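Local coordinates for protein Rho guanine nucleotide exchange factor 11 (Homo sapiens, PDB 5JHH) that probably activates the small GTPase RhoA by promoting exchange of its bound guanine nucleotide through a tandem DH-PH module, at residues Phe67-Leu73 with Val116-Phe120; Asn317-Ile321 with Phe332-Ser337. Numbering follows the deposited sequence.

Contact 1 of 2, residues Phe67-Leu73 with Val116-Phe120; sequences FPNLPEL and VAAQF
L73 lies over one face of the F120 ring, its CD2 3.6 Å from the ring centroid and 11° off the normal, a CH-pi contact. The chain leaves helix 60-66 at F67 (phi/psi -127/77), passes through P68 and enters helix 70-89, with N69 (-157/47) at the N-cap position and L73 N bonded to N69 O at 3.0 Å in the first turn; V116-F120 is regular helix near the end of helix 107-121. CA atoms come closest at P68-F120 (5.7 Å) and L73-V116 (6.4 Å). F120 (chi1 t), its CA-to-CB bond sideways to the turn, sets its ring among P68, L70 and L73: P68 CD lies 4.0 Å from F120 CD1, L70 CD1 4.0 Å from F120 CE1. L73, also t, brings CD1 to 3.9 Å from V116 CG1. With chi1 near 57°, N69 makes no side-chain cap to its own helix; instead N69 ND2 donates to V116 O at 3.1 Å, although that carbonyl already accepts from F120 N at 3.0 Å. P68 CG also rests 3.6 Å from Q119 O. This packing of an interhelical turn and the first turn of helix 70-89 against helix 107-121 is part of the all-helical DH (RhoGEF) domain, where Y49 of helix 18-54 meets F67. Chemically the joint is mostly apolar: a single hydrogen bond joins the segments, while N69 OD1, 3.4 Å from F120 CB, is buried without a polar partner.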
ATOM      1  N   PHE A  67     -14.150   3.953  14.771  1.00 25.23           N
ATOM      2  CA  PHE A  67     -15.269   4.065  13.859  1.00 26.39           C
ATOM      3  C   PHE A  67     -15.793   5.509  13.866  1.00 26.62           C
ATOM      4  O   PHE A  67     -16.786   5.808  14.449  1.00 27.42           O
ATOM      5  CB  PHE A  67     -16.406   3.143  14.239  1.00 22.66           C
ATOM      6  CG  PHE A  67     -16.147   1.708  14.042  1.00 21.28           C
ATOM      7  CD1 PHE A  67     -16.109   1.166  12.810  1.00 21.30           C
ATOM      8  CD2 PHE A  67     -15.980   0.889  15.113  1.00 20.51           C
ATOM      9  CE1 PHE A  67     -15.908  -0.154  12.640  1.00 20.29           C
ATOM     10  CE2 PHE A  67     -15.761  -0.434  14.955  1.00 19.04           C
ATOM     11  CZ  PHE A  67     -15.724  -0.961  13.714  1.00 21.35           C
ATOM     12  N   PRO A  68     -15.013   6.421  13.142  1.00 25.31           N
ATOM     13  CA  PRO A  68     -15.449   7.817  13.250  1.00 24.33           C
ATOM     14  C   PRO A  68     -16.789   8.206  12.679  1.00 27.56           C
ATOM     15  O   PRO A  68     -17.438   9.029  13.244  1.00 30.60           O
ATOM     16  CB  PRO A  68     -14.395   8.574  12.482  1.00 26.08           C
ATOM     17  CG  PRO A  68     -13.217   7.770  12.583  1.00 26.50           C
ATOM     18  CD  PRO A  68     -13.717   6.445  12.307  1.00 24.80           C
ATOM     19  N   ASN A  69     -17.161   7.656  11.541  1.00 26.40           N
ATOM     20  CA  ASN A  69     -18.245   8.164  10.757  1.00 24.67           C
ATOM     21  C   ASN A  69     -18.797   7.082   9.870  1.00 26.49           C
ATOM     22  O   ASN A  69     -19.016   7.271   8.715  1.00 25.43           O
ATOM     23  CB  ASN A  69     -17.721   9.308   9.919  1.00 25.33           C
ATOM     24  CG  ASN A  69     -16.575   8.887   9.043  1.00 28.56           C
ATOM     25  OD1 ASN A  69     -16.024   7.861   9.214  1.00 27.90           O
ATOM     26  ND2 ASN A  69     -16.229   9.698   8.132  1.00 27.97           N
ATOM     27  N   LEU A  70     -19.010   5.933  10.456  1.00 24.43           N
ATOM     28  CA  LEU A  70     -19.437   4.765   9.746  1.00 25.97           C
ATOM     29  C   LEU A  70     -20.798   4.901   9.087  1.00 28.39           C
ATOM     30  O   LEU A  70     -20.956   4.524   7.962  1.00 28.75           O
ATOM     31  CB  LEU A  70     -19.385   3.541  10.648  1.00 24.22           C
ATOM     32  CG  LEU A  70     -19.642   2.184  10.020  1.00 23.90           C
ATOM     33  CD1 LEU A  70     -18.784   1.928   8.838  1.00 21.47           C
ATOM     34  CD2 LEU A  70     -19.504   1.041  10.981  1.00 23.72           C
ATOM     35  N   PRO A  71     -21.802   5.479   9.887  1.00 27.67           N
ATOM     36  CA  PRO A  71     -23.092   5.599   9.208  1.00 25.41           C
ATOM     37  C   PRO A  71     -23.069   6.502   8.005  1.00 26.36           C
ATOM     38  O   PRO A  71     -23.800   6.270   7.101  1.00 25.68           O
ATOM     39  CB  PRO A  71     -24.014   6.171  10.260  1.00 25.23           C
ATOM     40  CG  PRO A  71     -23.439   5.790  11.521  1.00 26.25           C
ATOM     41  CD  PRO A  71     -22.016   5.995  11.319  1.00 25.14           C
ATOM     42  N   GLU A  72     -22.219   7.503   8.019  1.00 25.59           N
ATOM     43  CA  GLU A  72     -22.060   8.438   6.909  1.00 29.44           C
ATOM     44  C   GLU A  72     -21.402   7.728   5.751  1.00 26.15           C
ATOM     45  O   GLU A  72     -21.768   7.924   4.592  1.00 26.26           O
ATOM     46  CB  GLU A  72     -21.195   9.624   7.321  1.00 33.71           C
ATOM     47  CG  GLU A  72     -21.885  10.617   8.248  1.00 42.06           C
ATOM     48  CD  GLU A  72     -21.868  10.300   9.764  1.00 48.75           C
ATOM     49  OE1 GLU A  72     -21.443   9.217  10.281  1.00 44.12           O
ATOM     50  OE2 GLU A  72     -22.334  11.210  10.482  1.00 61.90           O
ATOM     51  N   LEU A  73     -20.404   6.922   6.082  1.00 23.11           N
ATOM     52  CA  LEU A  73     -19.688   6.133   5.101  1.00 26.51           C
ATOM     53  C   LEU A  73     -20.607   5.171   4.391  1.00 23.31           C
ATOM     54  O   LEU A  73     -20.637   5.121   3.178  1.00 26.50           O
ATOM     55  CB  LEU A  73     -18.542   5.374   5.744  1.00 25.08           C
ATOM     56  CG  LEU A  73     -17.583   4.716   4.776  1.00 24.23           C
ATOM     57  CD1 LEU A  73     -16.918   5.747   3.894  1.00 23.03           C
ATOM     58  CD2 LEU A  73     -16.512   4.012   5.597  1.00 28.14           C
ATOM     59  N   VAL A 116     -15.130  12.124   3.920  1.00 19.26           N
ATOM     60  CA  VAL A 116     -15.655  11.032   4.713  1.00 20.38           C
ATOM     61  C   VAL A 116     -14.687   9.859   4.684  1.00 19.65           C
ATOM     62  O   VAL A 116     -14.330   9.370   5.716  1.00 19.31           O
ATOM     63  CB  VAL A 116     -17.043  10.644   4.224  1.00 22.13           C
ATOM     64  CG1 VAL A 116     -17.548   9.442   4.977  1.00 24.41           C
ATOM     65  CG2 VAL A 116     -18.000  11.826   4.458  1.00 21.52           C
ATOM     66  N   ALA A 117     -14.166   9.494   3.522  1.00 17.14           N
ATOM     67  CA  ALA A 117     -13.228   8.379   3.483  1.00 18.19           C
ATOM     68  C   ALA A 117     -11.959   8.696   4.237  1.00 20.67           C
ATOM     69  O   ALA A 117     -11.387   7.832   4.911  1.00 19.35           O
ATOM     70  CB  ALA A 117     -12.897   7.986   2.059  1.00 19.64           C
ATOM     71  N   ALA A 118     -11.527   9.942   4.187  1.00 21.87           N
ATOM     72  CA  ALA A 118     -10.275  10.293   4.846  1.00 24.61           C
ATOM     73  C   ALA A 118     -10.432  10.270   6.356  1.00 22.62           C
ATOM     74  O   ALA A 118      -9.586   9.755   7.049  1.00 25.73           O
ATOM     75  CB  ALA A 118      -9.781  11.682   4.393  1.00 26.57           C
ATOM     76  N   GLN A 119     -11.517  10.835   6.855  1.00 24.40           N
ATOM     77  CA  GLN A 119     -11.804  10.799   8.275  1.00 26.55           C
ATOM     78  C   GLN A 119     -11.898   9.336   8.740  1.00 25.01           C
ATOM     79  O   GLN A 119     -11.299   8.969   9.727  1.00 25.43           O
ATOM     80  CB  GLN A 119     -13.072  11.603   8.619  1.00 28.03           C
ATOM     81  CG  GLN A 119     -13.205  11.887  10.109  1.00 37.79           C
ATOM     82  CD  GLN A 119     -14.610  12.284  10.592  1.00 46.35           C
ATOM     83  OE1 GLN A 119     -14.870  12.244  11.798  1.00 50.49           O
ATOM     84  NE2 GLN A 119     -15.507  12.692   9.669  1.00 46.38           N
ATOM     85  N   PHE A 120     -12.583   8.474   7.997  1.00 23.89           N
ATOM     86  CA  PHE A 120     -12.648   7.070   8.400  1.00 23.44           C
ATOM     87  C   PHE A 120     -11.280   6.369   8.445  1.00 24.31           C
ATOM     88  O   PHE A 120     -11.057   5.568   9.333  1.00 24.84           O
ATOM     89  CB  PHE A 120     -13.601   6.296   7.507  1.00 23.65           C
ATOM     90  CG  PHE A 120     -13.856   4.875   7.956  1.00 24.47           C
ATOM     91  CD1 PHE A 120     -14.791   4.603   8.919  1.00 23.71           C
ATOM     92  CD2 PHE A 120     -13.215   3.817   7.337  1.00 22.87           C
ATOM     93  CE1 PHE A 120     -15.052   3.307   9.294  1.00 25.16           C
ATOM     94  CE2 PHE A 120     -13.477   2.517   7.707  1.00 24.18           C
ATOM     95  CZ  PHE A 120     -14.397   2.256   8.685  1.00 22.47           C
TER

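Contact 2 of 2, residues Asn317-Ile321 with Phe332-Ser337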
ATOM      1  N   ASN A 317      18.166  25.107   4.174  1.00 34.57           N
ATOM      2  CA  ASN A 317      18.432  26.254   3.296  1.00 39.07           C
ATOM      3  C   ASN A 317      19.909  26.631   3.198  1.00 41.73           C
ATOM      4  O   ASN A 317      20.268  27.525   2.431  1.00 41.44           O
ATOM      5  CB  ASN A 317      17.644  27.482   3.757  1.00 39.91           C
ATOM      6  CG  ASN A 317      17.969  27.877   5.165  1.00 38.61           C
ATOM      7  OD1 ASN A 317      18.941  27.414   5.748  1.00 41.42           O
ATOM      8  ND2 ASN A 317      17.138  28.705   5.734  1.00 40.65           N
ATOM      9  N   ALA A 318      20.738  25.932   3.973  1.00 43.13           N
ATOM     10  CA  ALA A 318      22.167  26.198   4.104  1.00 42.55           C
ATOM     11  C   ALA A 318      22.985  24.923   3.866  1.00 42.73           C
ATOM     12  O   ALA A 318      24.002  24.683   4.547  1.00 41.49           O
ATOM     13  CB  ALA A 318      22.454  26.745   5.501  1.00 41.88           C
ATOM     14  N   VAL A 319      22.513  24.073   2.951  1.00 40.96           N
ATOM     15  CA  VAL A 319      23.272  22.895   2.586  1.00 37.84           C
ATOM     16  C   VAL A 319      23.128  22.546   1.131  1.00 38.25           C
ATOM     17  O   VAL A 319      22.191  22.968   0.447  1.00 40.87           O
ATOM     18  CB  VAL A 319      22.943  21.613   3.399  1.00 36.98           C
ATOM     19  CG1 VAL A 319      23.012  21.817   4.906  1.00 36.93           C
ATOM     20  CG2 VAL A 319      21.589  21.065   3.018  1.00 40.46           C
ATOM     21  N   LEU A 320      24.090  21.744   0.689  1.00 39.93           N
ATOM     22  CA  LEU A 320      24.092  21.125  -0.632  1.00 43.02           C
ATOM     23  C   LEU A 320      24.210  19.607  -0.486  1.00 42.55           C
ATOM     24  O   LEU A 320      24.778  19.109   0.488  1.00 44.48           O
ATOM     25  CB  LEU A 320      25.281  21.629  -1.454  1.00 42.92           C
ATOM     26  CG  LEU A 320      25.356  23.143  -1.654  1.00 47.35           C
ATOM     27  CD1 LEU A 320      26.588  23.451  -2.494  1.00 48.08           C
ATOM     28  CD2 LEU A 320      24.097  23.715  -2.298  1.00 46.80           C
ATOM     29  N   ILE A 321      23.729  18.882  -1.487  1.00 35.61           N
ATOM     30  CA  ILE A 321      23.632  17.437  -1.419  1.00 35.51           C
ATOM     31  C   ILE A 321      24.461  16.867  -2.557  1.00 36.21           C
ATOM     32  O   ILE A 321      24.283  17.259  -3.698  1.00 32.18           O
ATOM     33  CB  ILE A 321      22.157  16.988  -1.611  1.00 38.22           C
ATOM     34  CG1 ILE A 321      21.225  17.706  -0.624  1.00 36.25           C
ATOM     35  CG2 ILE A 321      22.017  15.475  -1.495  1.00 42.18           C
ATOM     36  CD1 ILE A 321      21.508  17.431   0.840  1.00 38.52           C
ATOM     37  N   PHE A 332      26.821  12.989   0.434  1.00 33.93           N
ATOM     38  CA  PHE A 332      27.412  14.067   1.242  1.00 36.59           C
ATOM     39  C   PHE A 332      26.402  15.181   1.480  1.00 35.54           C
ATOM     40  O   PHE A 332      25.627  15.558   0.594  1.00 34.12           O
ATOM     41  CB  PHE A 332      28.605  14.706   0.518  1.00 36.74           C
ATOM     42  CG  PHE A 332      29.772  13.768   0.258  1.00 37.73           C
ATOM     43  CD1 PHE A 332      30.254  12.925   1.234  1.00 37.25           C
ATOM     44  CD2 PHE A 332      30.409  13.775  -0.960  1.00 40.81           C
ATOM     45  CE1 PHE A 332      31.329  12.095   0.985  1.00 38.12           C
ATOM     46  CE2 PHE A 332      31.522  12.963  -1.211  1.00 41.74           C
ATOM     47  CZ  PHE A 332      31.973  12.120  -0.241  1.00 38.43           C
ATOM     48  N   ILE A 333      26.457  15.738   2.670  1.00 34.54           N
ATOM     49  CA  ILE A 333      25.814  16.985   2.921  1.00 37.15           C
ATOM     50  C   ILE A 333      26.869  18.021   3.279  1.00 41.58           C
ATOM     51  O   ILE A 333      27.660  17.846   4.212  1.00 44.22           O
ATOM     52  CB  ILE A 333      24.784  16.863   4.031  1.00 38.36           C
ATOM     53  CG1 ILE A 333      23.754  15.799   3.631  1.00 40.00           C
ATOM     54  CG2 ILE A 333      24.138  18.223   4.292  1.00 38.04           C
ATOM     55  CD1 ILE A 333      22.794  15.429   4.736  1.00 40.46           C
ATOM     56  N   ILE A 334      26.848  19.112   2.521  1.00 41.82           N
ATOM     57  CA  ILE A 334      27.847  20.151   2.591  1.00 38.69           C
ATOM     58  C   ILE A 334      27.196  21.419   3.105  1.00 38.31           C
ATOM     59  O   ILE A 334      26.330  21.975   2.440  1.00 38.81           O
ATOM     60  CB  ILE A 334      28.409  20.392   1.201  1.00 39.56           C
ATOM     61  CG1 ILE A 334      28.861  19.056   0.598  1.00 41.20           C
ATOM     62  CG2 ILE A 334      29.516  21.431   1.259  1.00 42.50           C
ATOM     63  CD1 ILE A 334      29.564  19.170  -0.733  1.00 44.08           C
ATOM     64  N   CYS A 335      27.603  21.861   4.292  1.00 40.36           N
ATOM     65  CA  CYS A 335      27.022  23.043   4.920  1.00 46.94           C
ATOM     66  C   CYS A 335      27.635  24.263   4.286  1.00 46.45           C
ATOM     67  O   CYS A 335      28.850  24.326   4.117  1.00 40.49           O
ATOM     68  CB  CYS A 335      27.321  23.052   6.410  1.00 48.25           C
ATOM     69  SG  CYS A 335      26.961  21.495   7.257  1.00 53.79           S
ATOM     70  N   THR A 336      26.801  25.230   3.939  1.00 48.58           N
ATOM     71  CA  THR A 336      27.234  26.332   3.097  1.00 51.94           C
ATOM     72  C   THR A 336      27.359  27.654   3.828  1.00 53.21           C
ATOM     73  O   THR A 336      27.771  28.652   3.231  1.00 49.07           O
ATOM     74  CB  THR A 336      26.260  26.522   1.943  1.00 54.47           C
ATOM     75  OG1 THR A 336      24.942  26.768   2.463  1.00 59.31           O
ATOM     76  CG2 THR A 336      26.240  25.287   1.099  1.00 53.28           C
ATOM     77  N   SER A 337      26.963  27.667   5.098  1.00 56.64           N
ATOM     78  CA  SER A 337      27.185  28.816   5.965  1.00 62.39           C
ATOM     79  C   SER A 337      28.680  29.058   6.110  1.00 72.21           C
ATOM     80  O   SER A 337      29.430  28.123   6.429  1.00 65.22           O
ATOM     81  CB  SER A 337      26.601  28.538   7.350  1.00 62.98           C
ATOM     82  OG  SER A 337      27.212  29.355   8.321  1.00 62.41           O
TER
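N317 leads into the pairing without touching the opposite segment, and contact begins at A318, whose O accepts a hydrogen bond from T336 N at 2.9 Å; the same oxygen lies 3.5 Å from C335 CA, a CA-H...O contact. V319 follows, paired with C335 as an antiparallel non-hydrogen-bonded pair (CA-CA 4.4 Å). Its side chain, covered by V366 of helix 352-368, shares a face with I333, V319 CB to I333 CG2 3.7 Å, while V319 CA approaches I334 O at 3.2 Å. The next pair, L320 with I334, is hydrogen-bonded in both directions: L320 N to I334 O and I334 N to L320 O, each 2.9 Å. This alternation is the signature of antiparallel pairing; the two strands, 319-323 and 330-335, are joined directly as a beta hairpin of the PH domain, whose curled sheet is closed off by the C-terminal helix 352-368. L320 points to the other face from V319, and its CG packs 3.6 Å from T336 CG2. At I321 the side chain returns to the V319 face, where M359 and L362 of the same helix cover it. I321 pairs with I333 in a non-hydrogen-bonded position, its CD1 3.9 Å from I333 CG1 and its CA 3.4 Å from F332 O.

Overall arrangement
Followed from the N terminus, the chain first builds the helical DH domain. There contact 1 closes a largely helical excursion of 42 residues, bringing the turn between helices 60-66 and 70-89 against the end of helix 107-121. The chain then runs through further helices, including the long helix 189-227, before reaching the PH domain, where contact 2 closes a much shorter loop of ten residues within a single hairpin. The two closures are in series, neither nested nor crossed. The centres of contact 1 and contact 2 lie about 44 Å apart, on opposite sides of the chain's centre. In this example each contact lies within one domain, and neither joins the two.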